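Local coordinates for transferrin binding protein B (Actinobacillus suis, PDB 3PQU) that probably captures host transferrin at the outer membrane, as a surface lipoprotein of the receptor through which this porcine pathogen acquires iron, at residues P49-A54 with V182-E187; N208-H213 with K225-S230; E39-V44 with I153-T158; T340-T345 with G546-H551. All blocks are in the same frame, centred on the assembly; numbering follows the deposited sequence. Where two conformers were deposited one is given.

Contact 1 (P49-A54 with V182-E187); sequences PRRNRA and VKTSYE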
loop_
_atom_site.group_PDB
_atom_site.type_symbol
_atom_site.label_atom_id
_atom_site.label_comp_id
_atom_site.label_asym_id
_atom_site.label_seq_id
_atom_site.Cartn_x
_atom_site.Cartn_y
_atom_site.Cartn_z
ATOM N N PRO A 49 23.383 -5.922 8.694
ATOM C CA PRO A 49 24.807 -5.827 8.308
ATOM C C PRO A 49 25.727 -6.707 9.151
ATOM O O PRO A 49 25.493 -6.881 10.360
ATOM C CB PRO A 49 25.141 -4.338 8.535
ATOM C CG PRO A 49 23.826 -3.628 8.351
ATOM C CD PRO A 49 22.808 -4.589 8.979
ATOM N N ARG A 50 26.753 -7.259 8.496
ATOM C CA ARG A 50 27.711 -8.212 9.078
ATOM C C ARG A 50 29.076 -7.792 8.571
ATOM O O ARG A 50 29.242 -7.592 7.378
ATOM C CB ARG A 50 27.414 -9.634 8.561
ATOM C CG ARG A 50 26.245 -10.364 9.245
ATOM C CD ARG A 50 25.456 -11.241 8.277
ATOM N NE ARG A 50 26.210 -12.353 7.683
ATOM C CZ ARG A 50 26.409 -13.527 8.275
ATOM N NH1 ARG A 50 25.939 -13.763 9.500
ATOM N NH2 ARG A 50 27.098 -14.468 7.654
ATOM N N ARG A 51 30.058 -7.665 9.455
ATOM C CA ARG A 51 31.392 -7.227 9.012
ATOM C C ARG A 51 32.119 -8.332 8.253
ATOM O O ARG A 51 32.038 -9.492 8.628
ATOM C CB ARG A 51 32.249 -6.771 10.191
ATOM C CG ARG A 51 33.542 -6.063 9.762
ATOM C CD ARG A 51 34.223 -5.438 10.958
ATOM N NE ARG A 51 34.624 -6.431 11.958
ATOM C CZ ARG A 51 35.811 -7.030 11.963
ATOM N NH1 ARG A 51 36.690 -6.751 11.012
ATOM N NH2 ARG A 51 36.114 -7.918 12.899
ATOM N N ASN A 52 32.801 -7.980 7.169
ATOM C CA ASN A 52 33.662 -8.936 6.490
ATOM C C ASN A 52 34.948 -9.017 7.285
ATOM O O ASN A 52 35.718 -8.048 7.339
ATOM C CB ASN A 52 33.980 -8.491 5.054
ATOM C CG ASN A 52 34.801 -9.529 4.296
ATOM O OD1 ASN A 52 35.144 -10.582 4.852
ATOM N ND2 ASN A 52 35.126 -9.241 3.028
ATOM N N ARG A 53 35.192 -10.176 7.878
ATOM C CA ARG A 53 36.393 -10.394 8.684
ATOM C C ARG A 53 37.605 -10.969 7.925
ATOM O O ARG A 53 38.662 -11.213 8.524
ATOM C CB ARG A 53 36.015 -11.255 9.896
ATOM C CG ARG A 53 34.906 -10.561 10.730
ATOM C CD ARG A 53 34.139 -11.526 11.619
ATOM N NE ARG A 53 35.052 -12.266 12.478
ATOM C CZ ARG A 53 34.683 -13.224 13.317
ATOM N NH1 ARG A 53 33.403 -13.563 13.427
ATOM N NH2 ARG A 53 35.602 -13.844 14.045
ATOM N N ALA A 54 37.461 -11.169 6.613
ATOM C CA ALA A 54 38.531 -11.782 5.802
ATOM C C ALA A 54 39.789 -10.916 5.806
ATOM O O ALA A 54 39.718 -9.692 5.972
ATOM C CB ALA A 54 38.057 -12.030 4.377
ATOM N N VAL A 182 27.397 -1.304 10.928
ATOM C CA VAL A 182 28.497 -1.892 11.676
ATOM C C VAL A 182 29.737 -1.001 11.631
ATOM O O VAL A 182 30.088 -0.495 10.573
ATOM C CB VAL A 182 28.822 -3.302 11.133
ATOM C CG1 VAL A 182 30.255 -3.723 11.504
ATOM C CG2 VAL A 182 27.787 -4.334 11.647
ATOM N N LYS A 183 30.366 -0.786 12.786
ATOM C CA LYS A 183 31.672 -0.110 12.875
ATOM C C LYS A 183 32.446 -0.703 14.042
ATOM O O LYS A 183 31.937 -0.753 15.160
ATOM C CB LYS A 183 31.504 1.393 13.186
ATOM C CG LYS A 183 31.045 2.238 12.038
ATOM C CD LYS A 183 30.737 3.645 12.499
ATOM C CE LYS A 183 30.119 4.478 11.382
ATOM N NZ LYS A 183 30.019 5.936 11.751
ATOM N N THR A 184 33.682 -1.109 13.817
ATOM C CA THR A 184 34.472 -1.663 14.911
ATOM C C THR A 184 34.710 -0.610 16.011
ATOM O O THR A 184 35.005 -0.949 17.155
ATOM C CB THR A 184 35.825 -2.217 14.414
ATOM O OG1 THR A 184 36.501 -1.200 13.671
ATOM C CG2 THR A 184 35.617 -3.442 13.525
ATOM N N SER A 185 34.576 0.669 15.669
ATOM C CA SER A 185 34.739 1.722 16.669
ATOM C C SER A 185 33.542 1.855 17.631
ATOM O O SER A 185 33.651 2.517 18.661
ATOM C CB SER A 185 35.014 3.076 15.999
ATOM O OG SER A 185 33.964 3.415 15.108
ATOM N N TYR A 186 32.401 1.250 17.299
ATOM C CA TYR A 186 31.230 1.344 18.172
ATOM C C TYR A 186 31.510 0.765 19.542
ATOM O O TYR A 186 32.047 -0.339 19.664
ATOM C CB TYR A 186 30.026 0.622 17.566
ATOM C CG TYR A 186 29.272 1.423 16.526
ATOM C CD1 TYR A 186 29.151 2.806 16.625
ATOM C CD2 TYR A 186 28.647 0.786 15.468
ATOM C CE1 TYR A 186 28.419 3.528 15.683
ATOM C CE2 TYR A 186 27.937 1.503 14.515
ATOM C CZ TYR A 186 27.832 2.849 14.623
ATOM O OH TYR A 186 27.123 3.500 13.656
ATOM N N GLU A 187 31.157 1.511 20.580
ATOM C CA GLU A 187 31.176 0.969 21.934
ATOM C C GLU A 187 29.780 1.140 22.546
ATOM O O GLU A 187 29.556 2.047 23.342
ATOM C CB GLU A 187 32.240 1.675 22.774
ATOM C CG GLU A 187 33.676 1.458 22.282
ATOM C CD GLU A 187 34.160 0.014 22.456
ATOM O OE1 GLU A 187 33.493 -0.781 23.156
ATOM O OE2 GLU A 187 35.221 -0.330 21.890
#
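Pro49 and Val182 are the residues whose backbones come nearest, their CA atoms 6.4 Å apart, where the irregular chain of 49-54 passes the end of strand 170-183 and the type I turn from Lys183 to Tyr186. Val182 does most of the touching, one methyl to each of two residues. Its CG2 lies 3.7 Å from Pro49 O and also meets the proline ring at CB, while CG1, anti to the backbone N (chi1 158°), packs at 3.9 Å against Arg51 CB. Further along, the side chains of Arg51 and Thr184 cross at about a right angle. The arginine chain bends at chi3 (62°), and Thr184 CG2 sits over one face of the guanidinium, 3.5 Å from Arg51 NE. Arg53 CG also packs against a face of that group. The polar end of Arg51 is held by partners beyond the two segments: NH2 bonds to Asn199 OD1 and NH1 to the carbonyl of Asp67. Asp70, in strand 69-70, shares a backbone hydrogen bond with Val182, and its side chain accepts the N-H of Arg50. The contact thus joins a loop of the N-lobe handle to the end of strand 170-183 in the N-lobe barrel. Between the segments it is van der Waals packing of methyl groups on aliphatic carbon and a flat cation; the directional bonds that place the guanidinium are made outside them, with Asn199 and Asp67.

Contact 2 (N208-H213 with K225-S230); sequences NVNRDH and KGVAHS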
loop_
_atom_site.group_PDB
_atom_site.type_symbol
_atom_site.label_atom_id
_atom_site.label_comp_id
_atom_site.label_asym_id
_atom_site.label_seq_id
_atom_site.Cartn_x
_atom_site.Cartn_y
_atom_site.Cartn_z
ATOM N N ASN A 208 19.259 -6.059 25.052
ATOM C CA ASN A 208 18.956 -6.715 26.320
ATOM C C ASN A 208 17.652 -6.189 26.934
ATOM O O ASN A 208 17.671 -5.400 27.863
ATOM C CB ASN A 208 20.127 -6.538 27.293
ATOM C CG ASN A 208 21.391 -7.258 26.830
ATOM O OD1 ASN A 208 21.337 -8.190 26.018
ATOM N ND2 ASN A 208 22.535 -6.826 27.349
ATOM N N VAL A 209 16.524 -6.619 26.393
ATOM C CA VAL A 209 15.233 -6.118 26.844
ATOM C C VAL A 209 14.405 -7.266 27.414
ATOM O O VAL A 209 14.795 -8.424 27.301
ATOM C CB VAL A 209 14.489 -5.476 25.686
ATOM C CG1 VAL A 209 15.255 -4.248 25.208
ATOM C CG2 VAL A 209 14.330 -6.490 24.560
ATOM N N ASN A 210 13.277 -6.945 28.043
ATOM C CA ASN A 210 12.348 -7.968 28.542
ATOM C C ASN A 210 11.616 -8.687 27.404
ATOM O O ASN A 210 10.841 -8.069 26.661
ATOM C CB ASN A 210 11.318 -7.332 29.493
ATOM C CG ASN A 210 10.187 -8.293 29.872
ATOM O OD1 ASN A 210 10.417 -9.473 30.140
ATOM N ND2 ASN A 210 8.957 -7.781 29.897
ATOM N N ARG A 211 11.840 -9.989 27.275
ATOM C CA ARG A 211 11.194 -10.760 26.215
ATOM C C ARG A 211 10.126 -11.761 26.662
ATOM O O ARG A 211 9.301 -12.194 25.850
ATOM C CB ARG A 211 12.258 -11.469 25.373
ATOM C CG ARG A 211 13.281 -10.488 24.833
ATOM C CD ARG A 211 14.097 -11.034 23.714
ATOM N NE ARG A 211 15.160 -10.099 23.357
ATOM C CZ ARG A 211 15.110 -9.258 22.332
ATOM N NH1 ARG A 211 14.039 -9.228 21.541
ATOM N NH2 ARG A 211 16.138 -8.445 22.105
ATOM N N ASP A 212 10.115 -12.124 27.937
ATOM C CA ASP A 212 9.267 -13.240 28.340
ATOM C C ASP A 212 8.354 -13.028 29.554
ATOM O O ASP A 212 7.760 -13.971 30.047
ATOM C CB ASP A 212 10.112 -14.501 28.521
ATOM C CG ASP A 212 11.384 -14.238 29.276
ATOM O OD1 ASP A 212 11.362 -13.395 30.201
ATOM O OD2 ASP A 212 12.404 -14.877 28.939
ATOM N N HIS A 213 8.236 -11.799 30.030
ATOM C CA HIS A 213 7.321 -11.517 31.134
ATOM C C HIS A 213 6.260 -10.540 30.675
ATOM O O HIS A 213 6.592 -9.438 30.245
ATOM C CB HIS A 213 8.081 -10.934 32.322
ATOM C CG HIS A 213 9.121 -11.854 32.874
ATOM N ND1 HIS A 213 8.809 -13.061 33.464
ATOM C CD2 HIS A 213 10.469 -11.744 32.929
ATOM C CE1 HIS A 213 9.922 -13.659 33.853
ATOM N NE2 HIS A 213 10.942 -12.878 33.544
ATOM N N LYS A 225 6.331 -3.308 33.297
ATOM C CA LYS A 225 5.649 -2.186 32.653
ATOM C C LYS A 225 5.516 -2.361 31.149
ATOM O O LYS A 225 4.621 -1.782 30.538
ATOM C CB LYS A 225 6.374 -0.864 32.933
ATOM C CG LYS A 225 6.718 -0.615 34.407
ATOM C CD LYS A 225 5.547 -0.046 35.182
ATOM C CE LYS A 225 5.886 0.132 36.665
ATOM N NZ LYS A 225 6.891 1.206 36.922
ATOM N N GLY A 226 6.416 -3.132 30.545
ATOM C CA GLY A 226 6.422 -3.258 29.093
ATOM C C GLY A 226 7.232 -4.430 28.561
ATOM O O GLY A 226 8.093 -4.990 29.260
ATOM N N VAL A 227 6.950 -4.802 27.315
ATOM C CA VAL A 227 7.665 -5.884 26.638
ATOM C C VAL A 227 8.539 -5.363 25.474
ATOM O O VAL A 227 8.091 -4.544 24.655
ATOM C CB VAL A 227 6.678 -6.954 26.100
ATOM C CG1 VAL A 227 7.434 -8.015 25.292
ATOM C CG2 VAL A 227 5.913 -7.621 27.250
ATOM N N ALA A 228 9.785 -5.833 25.417
ATOM C CA ALA A 228 10.689 -5.545 24.303
ATOM C C ALA A 228 10.614 -4.098 23.819
ATOM O O ALA A 228 10.812 -3.171 24.589
ATOM C CB ALA A 228 10.439 -6.512 23.123
ATOM N N HIS A 229 10.345 -3.929 22.527
ATOM C CA HIS A 229 10.300 -2.604 21.923
ATOM C C HIS A 229 8.865 -2.262 21.530
ATOM O O HIS A 229 8.308 -2.803 20.559
ATOM C CB HIS A 229 11.236 -2.527 20.713
ATOM C CG HIS A 229 12.631 -2.984 21.013
ATOM N ND1 HIS A 229 13.055 -4.281 20.799
ATOM C CD2 HIS A 229 13.688 -2.321 21.541
ATOM C CE1 HIS A 229 14.317 -4.397 21.185
ATOM N NE2 HIS A 229 14.721 -3.224 21.643
ATOM N N SER A 230 8.270 -1.352 22.292
ATOM C CA SER A 230 6.855 -1.048 22.120
ATOM C C SER A 230 6.663 0.301 21.438
ATOM O O SER A 230 7.501 1.206 21.535
ATOM C CB SER A 230 6.128 -1.088 23.476
ATOM O OG SER A 230 6.664 -0.110 24.350
#
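Asn210 joins the two segments through two bonds, one from its backbone and one from its side chain. Its carbonyl oxygen accepts the N-H of Ala228, with Ala228 N 2.8 Å from Asn210 O. Its amide nitrogen gives one N-H to Gly226 and the other to His213: Asn210 ND2 is 3.0 Å from Gly226 O and 2.9 Å from His213 O, and both bonds are nearly straight (167° and 169°). Both acceptors lie close to the amide plane, so the pair should fix the rotation of the group. On its other side, Asn210 OD1 takes the N-H of His213 at 3.2 Å and, weakly, that of Asp212. The bond from His213 N makes this an Asx motif within loop 208-213, while the ND2 bond to Gly226 ties the loop to the residues leading into strand 229-236 of the N-lobe barrel. Gly226 O has a second donor in Gln258 NE2. Beside the polar centre, Val227 CG2 rests 3.6 Å from His213 O. The side chains of Val209 and His229 cross at about a right angle, with Val209 CG1 3.7 Å from His229 NE2, and Val209 CG2 touches Ala228 CA at 3.8 Å. The same CG2 lies over the centre of the Arg211 guanidinium. His229 NE2 is bonded to Asp207 OD2, and Arg211 NH1 forms a salt bridge with Asp113 OD2.

Contact 3 (E39-V44 with I153-T158); sequences EPTLGV and IYYLGT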
loop_
_atom_site.group_PDB
_atom_site.type_symbol
_atom_site.label_atom_id
_atom_site.label_comp_id
_atom_site.label_asym_id
_atom_site.label_seq_id
_atom_site.Cartn_x
_atom_site.Cartn_y
_atom_site.Cartn_z
ATOM N N GLU A 39 8.672 6.922 -1.368
ATOM C CA GLU A 39 7.669 6.288 -2.244
ATOM C C GLU A 39 6.922 5.191 -1.478
ATOM O O GLU A 39 7.526 4.467 -0.705
ATOM C CB GLU A 39 8.330 5.668 -3.491
ATOM C CG GLU A 39 8.813 6.672 -4.545
ATOM C CD GLU A 39 7.674 7.324 -5.318
ATOM O OE1 GLU A 39 7.942 8.303 -6.047
ATOM O OE2 GLU A 39 6.514 6.858 -5.204
ATOM N N PRO A 40 5.606 5.054 -1.708
ATOM C CA PRO A 40 4.831 4.067 -0.955
ATOM C C PRO A 40 4.986 2.655 -1.517
ATOM O O PRO A 40 5.073 2.484 -2.732
ATOM C CB PRO A 40 3.396 4.554 -1.141
ATOM C CG PRO A 40 3.439 5.288 -2.463
ATOM C CD PRO A 40 4.741 5.986 -2.458
ATOM N N THR A 41 5.038 1.658 -0.638
ATOM C CA THR A 41 5.070 0.262 -1.080
ATOM C C THR A 41 4.291 -0.597 -0.094
ATOM O O THR A 41 4.009 -0.161 1.025
ATOM C CB THR A 41 6.515 -0.296 -1.165
ATOM O OG1 THR A 41 7.156 -0.114 0.097
ATOM C CG2 THR A 41 7.319 0.425 -2.255
ATOM N N LEU A 42 3.965 -1.828 -0.486
ATOM C CA LEU A 42 3.274 -2.718 0.440
ATOM C C LEU A 42 4.143 -3.046 1.639
ATOM O O LEU A 42 3.651 -3.140 2.768
ATOM C CB LEU A 42 2.857 -4.007 -0.253
ATOM C CG LEU A 42 1.724 -3.815 -1.255
ATOM C CD1 LEU A 42 1.521 -5.106 -2.046
ATOM C CD2 LEU A 42 0.449 -3.392 -0.546
ATOM N N GLY A 43 5.435 -3.244 1.385
ATOM C CA GLY A 43 6.395 -3.411 2.465
ATOM C C GLY A 43 7.808 -2.973 2.127
ATOM O O GLY A 43 8.095 -2.593 0.983
ATOM N N VAL A 44 8.697 -3.064 3.115
ATOM C CA VAL A 44 10.127 -2.732 2.950
ATOM C C VAL A 44 10.986 -3.699 3.806
ATOM O O VAL A 44 10.573 -4.069 4.902
ATOM C CB VAL A 44 10.409 -1.286 3.430
ATOM C CG1 VAL A 44 11.880 -0.950 3.249
ATOM C CG2 VAL A 44 9.486 -0.236 2.712
ATOM N N ILE A 153 15.447 -7.060 8.640
ATOM C CA ILE A 153 14.454 -6.262 9.361
ATOM C C ILE A 153 13.425 -5.875 8.303
ATOM O O ILE A 153 13.799 -5.539 7.184
ATOM C CB ILE A 153 15.086 -5.006 9.939
ATOM C CG1 ILE A 153 16.298 -5.374 10.842
ATOM C CG2 ILE A 153 14.042 -4.168 10.682
ATOM C CD1 ILE A 153 15.987 -6.348 12.010
ATOM N N TYR A 154 12.138 -5.925 8.618
ATOM C CA TYR A 154 11.156 -5.630 7.582
ATOM C C TYR A 154 9.811 -5.208 8.153
ATOM O O TYR A 154 9.542 -5.384 9.342
ATOM C CB TYR A 154 10.947 -6.864 6.689
ATOM C CG TYR A 154 10.009 -7.887 7.330
ATOM C CD1 TYR A 154 8.666 -7.989 6.934
ATOM C CD2 TYR A 154 10.441 -8.701 8.360
ATOM C CE1 TYR A 154 7.803 -8.912 7.533
ATOM C CE2 TYR A 154 9.584 -9.627 8.971
ATOM C CZ TYR A 154 8.270 -9.713 8.554
ATOM O OH TYR A 154 7.427 -10.618 9.148
ATOM N N TYR A 155 8.965 -4.678 7.279
ATOM C CA TYR A 155 7.532 -4.682 7.521
ATOM C C TYR A 155 6.832 -5.027 6.217
ATOM O O TYR A 155 7.350 -4.772 5.128
ATOM C CB TYR A 155 7.022 -3.322 8.100
ATOM C CG TYR A 155 6.811 -2.213 7.069
ATOM C CD1 TYR A 155 5.603 -2.093 6.382
ATOM C CD2 TYR A 155 7.814 -1.282 6.797
ATOM C CE1 TYR A 155 5.406 -1.071 5.438
ATOM C CE2 TYR A 155 7.630 -0.269 5.854
ATOM C CZ TYR A 155 6.418 -0.171 5.176
ATOM O OH TYR A 155 6.213 0.841 4.247
ATOM N N LEU A 156 5.646 -5.604 6.324
ATOM C CA LEU A 156 4.858 -5.907 5.139
ATOM C C LEU A 156 3.381 -5.838 5.484
ATOM O O LEU A 156 2.942 -6.433 6.462
ATOM C CB LEU A 156 5.190 -7.314 4.635
ATOM C CG LEU A 156 4.400 -7.806 3.433
ATOM C CD1 LEU A 156 4.671 -6.903 2.227
ATOM C CD2 LEU A 156 4.772 -9.244 3.125
ATOM N N GLY A 157 2.613 -5.119 4.680
ATOM C CA GLY A 157 1.199 -4.984 4.938
ATOM C C GLY A 157 0.380 -5.439 3.758
ATOM O O GLY A 157 0.888 -5.566 2.640
ATOM N N THR A 158 -0.899 -5.695 4.010
ATOM C CA THR A 158 -1.809 -6.085 2.954
ATOM C C THR A 158 -3.066 -5.235 3.045
ATOM O O THR A 158 -3.389 -4.700 4.105
ATOM C CB THR A 158 -2.150 -7.596 3.033
ATOM O OG1 THR A 158 -2.955 -7.976 1.905
ATOM C CG2 THR A 158 -2.909 -7.896 4.308
#
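Val44 and Tyr155 face each other as an antiparallel hydrogen-bonded pair, each giving its N-H to the other's carbonyl: Val44 N lies 3.0 Å from Tyr155 O, and Tyr155 N 2.9 Å from Val44 O. A third backbone bond, from Gly157 N to Leu42 O at 2.9 Å, extends the ladder past the non-hydrogen-bonded pair of Gly43 and Leu156, whose CA atoms approach to 4.0 Å. A CA-H...O contact from Tyr154 to Val44 O adds to these. Before the strand begins, the hydroxyl of Thr41 donates to Gly43 O from above the carbonyl plane.

The aromatic contact belongs to Tyr155. Its CG stands between the backbone N and the carbonyl carbon (chi1 80°), and the ring reaches back across the other strand. Gly43 CA lies over the ring face, 4.3 Å from the centroid, in a CH-pi contact, and Val44 N sits above the centre of the ring.

Apolar packing continues on the same side with Val44 CG2, 3.6 Å from Tyr155 CE2. On the opposite face, Leu156 CD1 reaches Gly43 N at 3.8 Å and also meets Leu42 CB.

The pairing joins strand 43-47 to strand 150-157 within the antiparallel sheet of the N-lobe handle. Strand 78-80 continues the sheet beyond 43-47, and strand 121-128 beyond 150-157. The face bearing Val44 and Tyr155 packs on barrel strands: Tyr155 touches Ala308 and Lys310 of 306-312 and Glu296 and Tyr300 of 292-300.

Contact 4 (T340-T345 with G546-H551); sequences TKIDLT and GGQFHH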
loop_
_atom_site.group_PDB
_atom_site.type_symbol
_atom_site.label_atom_id
_atom_site.label_comp_id
_atom_site.label_asym_id
_atom_site.label_seq_id
_atom_site.Cartn_x
_atom_site.Cartn_y
_atom_site.Cartn_z
ATOM N N THR A 340 -10.811 -0.718 -8.277
ATOM C CA THR A 340 -11.528 -1.961 -8.546
ATOM C C THR A 340 -11.138 -2.545 -9.898
ATOM O O THR A 340 -10.848 -1.817 -10.849
ATOM C CB THR A 340 -13.064 -1.729 -8.601
ATOM O OG1 THR A 340 -13.528 -1.167 -7.366
ATOM C CG2 THR A 340 -13.794 -3.037 -8.865
ATOM N N LYS A 341 -11.136 -3.868 -9.968
ATOM C CA LYS A 341 -10.919 -4.578 -11.213
ATOM C C LYS A 341 -12.145 -5.451 -11.451
ATOM O O LYS A 341 -12.565 -6.206 -10.568
ATOM C CB LYS A 341 -9.662 -5.447 -11.126
ATOM C CG LYS A 341 -9.257 -6.106 -12.445
ATOM C CD LYS A 341 -7.979 -6.935 -12.293
ATOM C CE LYS A 341 -8.149 -8.066 -11.279
ATOM N NZ LYS A 341 -6.937 -8.936 -11.173
ATOM N N ILE A 342 -12.732 -5.326 -12.636
ATOM C CA ILE A 342 -13.846 -6.177 -13.025
ATOM C C ILE A 342 -13.425 -7.182 -14.083
ATOM O O ILE A 342 -12.946 -6.805 -15.156
ATOM C CB ILE A 342 -15.010 -5.357 -13.580
ATOM C CG1 ILE A 342 -15.671 -4.562 -12.456
ATOM C CG2 ILE A 342 -16.029 -6.271 -14.260
ATOM C CD1 ILE A 342 -16.874 -3.771 -12.907
ATOM N N ASP A 343 -13.629 -8.464 -13.791
ATOM C CA ASP A 343 -13.232 -9.505 -14.731
ATOM C C ASP A 343 -14.236 -9.652 -15.864
ATOM O O ASP A 343 -15.442 -9.743 -15.632
ATOM C CB ASP A 343 -13.033 -10.853 -14.037
ATOM C CG ASP A 343 -12.488 -11.910 -14.987
ATOM O OD1 ASP A 343 -11.280 -12.223 -14.905
ATOM O OD2 ASP A 343 -13.260 -12.408 -15.836
ATOM N N LEU A 344 -13.736 -9.696 -17.093
ATOM C CA LEU A 344 -14.615 -9.710 -18.257
ATOM C C LEU A 344 -15.063 -11.112 -18.688
ATOM O O LEU A 344 -15.610 -11.290 -19.782
ATOM C CB LEU A 344 -13.974 -8.959 -19.428
ATOM C CG LEU A 344 -13.886 -7.443 -19.257
ATOM C CD1 LEU A 344 -13.376 -6.784 -20.529
ATOM C CD2 LEU A 344 -15.245 -6.885 -18.859
ATOM N N THR A 345 -14.841 -12.099 -17.825
ATOM C CA THR A 345 -15.271 -13.466 -18.110
ATOM C C THR A 345 -16.186 -13.978 -17.008
ATOM O O THR A 345 -17.087 -14.780 -17.252
ATOM C CB THR A 345 -14.079 -14.425 -18.249
ATOM O OG1 THR A 345 -12.914 -13.691 -18.643
ATOM C CG2 THR A 345 -14.381 -15.504 -19.285
ATOM N N GLY A 546 -17.472 8.738 -11.209
ATOM C CA GLY A 546 -17.180 7.503 -11.905
ATOM C C GLY A 546 -17.837 6.364 -11.170
ATOM O O GLY A 546 -18.212 6.508 -10.014
ATOM N N GLY A 547 -17.984 5.229 -11.838
ATOM C CA GLY A 547 -18.630 4.090 -11.223
ATOM C C GLY A 547 -18.506 2.849 -12.070
ATOM O O GLY A 547 -17.943 2.882 -13.167
ATOM N N GLN A 548 -19.033 1.747 -11.559
ATOM C CA GLN A 548 -18.959 0.487 -12.273
ATOM C C GLN A 548 -20.201 -0.341 -12.005
ATOM O O GLN A 548 -20.919 -0.126 -11.024
ATOM C CB GLN A 548 -17.746 -0.316 -11.808
ATOM C CG GLN A 548 -18.111 -1.359 -10.760
ATOM C CD GLN A 548 -17.324 -1.206 -9.485
ATOM O OE1 GLN A 548 -16.311 -0.504 -9.448
ATOM N NE2 GLN A 548 -17.782 -1.867 -8.427
ATOM N N PHE A 549 -20.444 -1.302 -12.884
ATOM C CA PHE A 549 -21.423 -2.336 -12.612
ATOM C C PHE A 549 -21.066 -3.598 -13.378
ATOM O O PHE A 549 -20.290 -3.565 -14.337
ATOM C CB PHE A 549 -22.845 -1.861 -12.915
ATOM C CG PHE A 549 -23.051 -1.388 -14.325
ATOM C CD1 PHE A 549 -23.434 -2.275 -15.318
ATOM C CD2 PHE A 549 -22.893 -0.052 -14.653
ATOM C CE1 PHE A 549 -23.644 -1.839 -16.622
ATOM C CE2 PHE A 549 -23.097 0.391 -15.956
ATOM C CZ PHE A 549 -23.476 -0.506 -16.941
ATOM N N HIS A 550 -21.606 -4.717 -12.922
ATOM C CA HIS A 550 -21.314 -5.993 -13.542
ATOM C C HIS A 550 -22.397 -6.990 -13.177
ATOM O O HIS A 550 -22.978 -6.924 -12.093
ATOM C CB HIS A 550 -19.942 -6.505 -13.099
ATOM C CG HIS A 550 -19.783 -6.604 -11.613
ATOM N ND1 HIS A 550 -20.022 -7.626 -10.757
ATOM C CD2 HIS A 550 -19.318 -5.561 -10.846
ATOM C CE1 HIS A 550 -19.704 -7.180 -9.498
ATOM N NE2 HIS A 550 -19.279 -5.934 -9.577
ATOM N N HIS A 551 -22.682 -7.902 -14.095
ATOM C CA HIS A 551 -23.656 -8.941 -13.820
ATOM C C HIS A 551 -23.364 -10.199 -14.617
ATOM O O HIS A 551 -22.958 -10.140 -15.778
ATOM C CB HIS A 551 -25.069 -8.446 -14.100
ATOM C CG HIS A 551 -26.133 -9.337 -13.546
ATOM N ND1 HIS A 551 -26.407 -9.420 -12.197
ATOM C CD2 HIS A 551 -26.994 -10.187 -14.156
ATOM C CE1 HIS A 551 -27.387 -10.281 -12.001
ATOM N NE2 HIS A 551 -27.762 -10.761 -13.174
#
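Ile342 and Gln548 meet through two differently folded chains: in Ile342, CG1 is anti to the carbonyl carbon (chi1 -70°) and CD1 continues extended, whereas Gln548 bends at chi2 (-124°). The isoleucine tip is the centre of the contact. Ile342 CD1 lies 3.5 Å from Gln548 CG, and the two side chains cross at a slant. The same methyl approaches the imidazole of His550 obliquely, at 3.7 Å from CD2 of His550, and touches the backbone between these two residues at 3.7 Å from Phe549 O. Ile342 CG2 adds a looser contact with CB of His550.

At the other end of the glutamine, the side chains of Gln548 and Thr340 cross at about a right angle, with the carboxamide oxygen nearest the threonine. Gln548 OE1 is 3.5 Å from Thr340 OG1 and 3.6 Å from CG2 of Thr340, an approach of polar and methyl groups to one oxygen rather than a bond. On the far side of Ile342, Asp343 OD2 accepts the backbone N-H of Thr345, an Asx turn where the chain leaves its strand, and also its hydroxyl.

The two strands run in nearly the same direction, 28° apart, with their axes 8.6 Å from each other at the closest, so they belong to facing sheets joined by side chains. Strand 333-343 is part of the C-lobe handle, between 413-424 and 349-351; Ala349 of the latter touches Thr340, Ile342 and His550. Strand 544-551 is part of the C-lobe barrel, paired with 531-538 and 557-568, and Gln548 also reaches Leu421 of the handle.

How the contacts relate
Contacts 1 and 4 each join a handle to the barrel of its own lobe, N-lobe and C-lobe respectively; in both, side chains do most of the touching, without a hydrogen bond between the segments. Their centres are about 55 Å apart, on opposite sides of the chain's centre. Contact 3 lies nearest that centre, about 8 Å away, and is the one built as a backbone ladder, within the N-lobe handle sheet. Contact 2 instead ties a loop to its own barrel through an asparagine. Contacts 1 and 2 reach neighbouring strands of one barrel, 170-183 and 229-236, yet their nearest atoms remain about 12 Å apart. All four are largely buried, contact 3 most completely (eight of its nine touching residues).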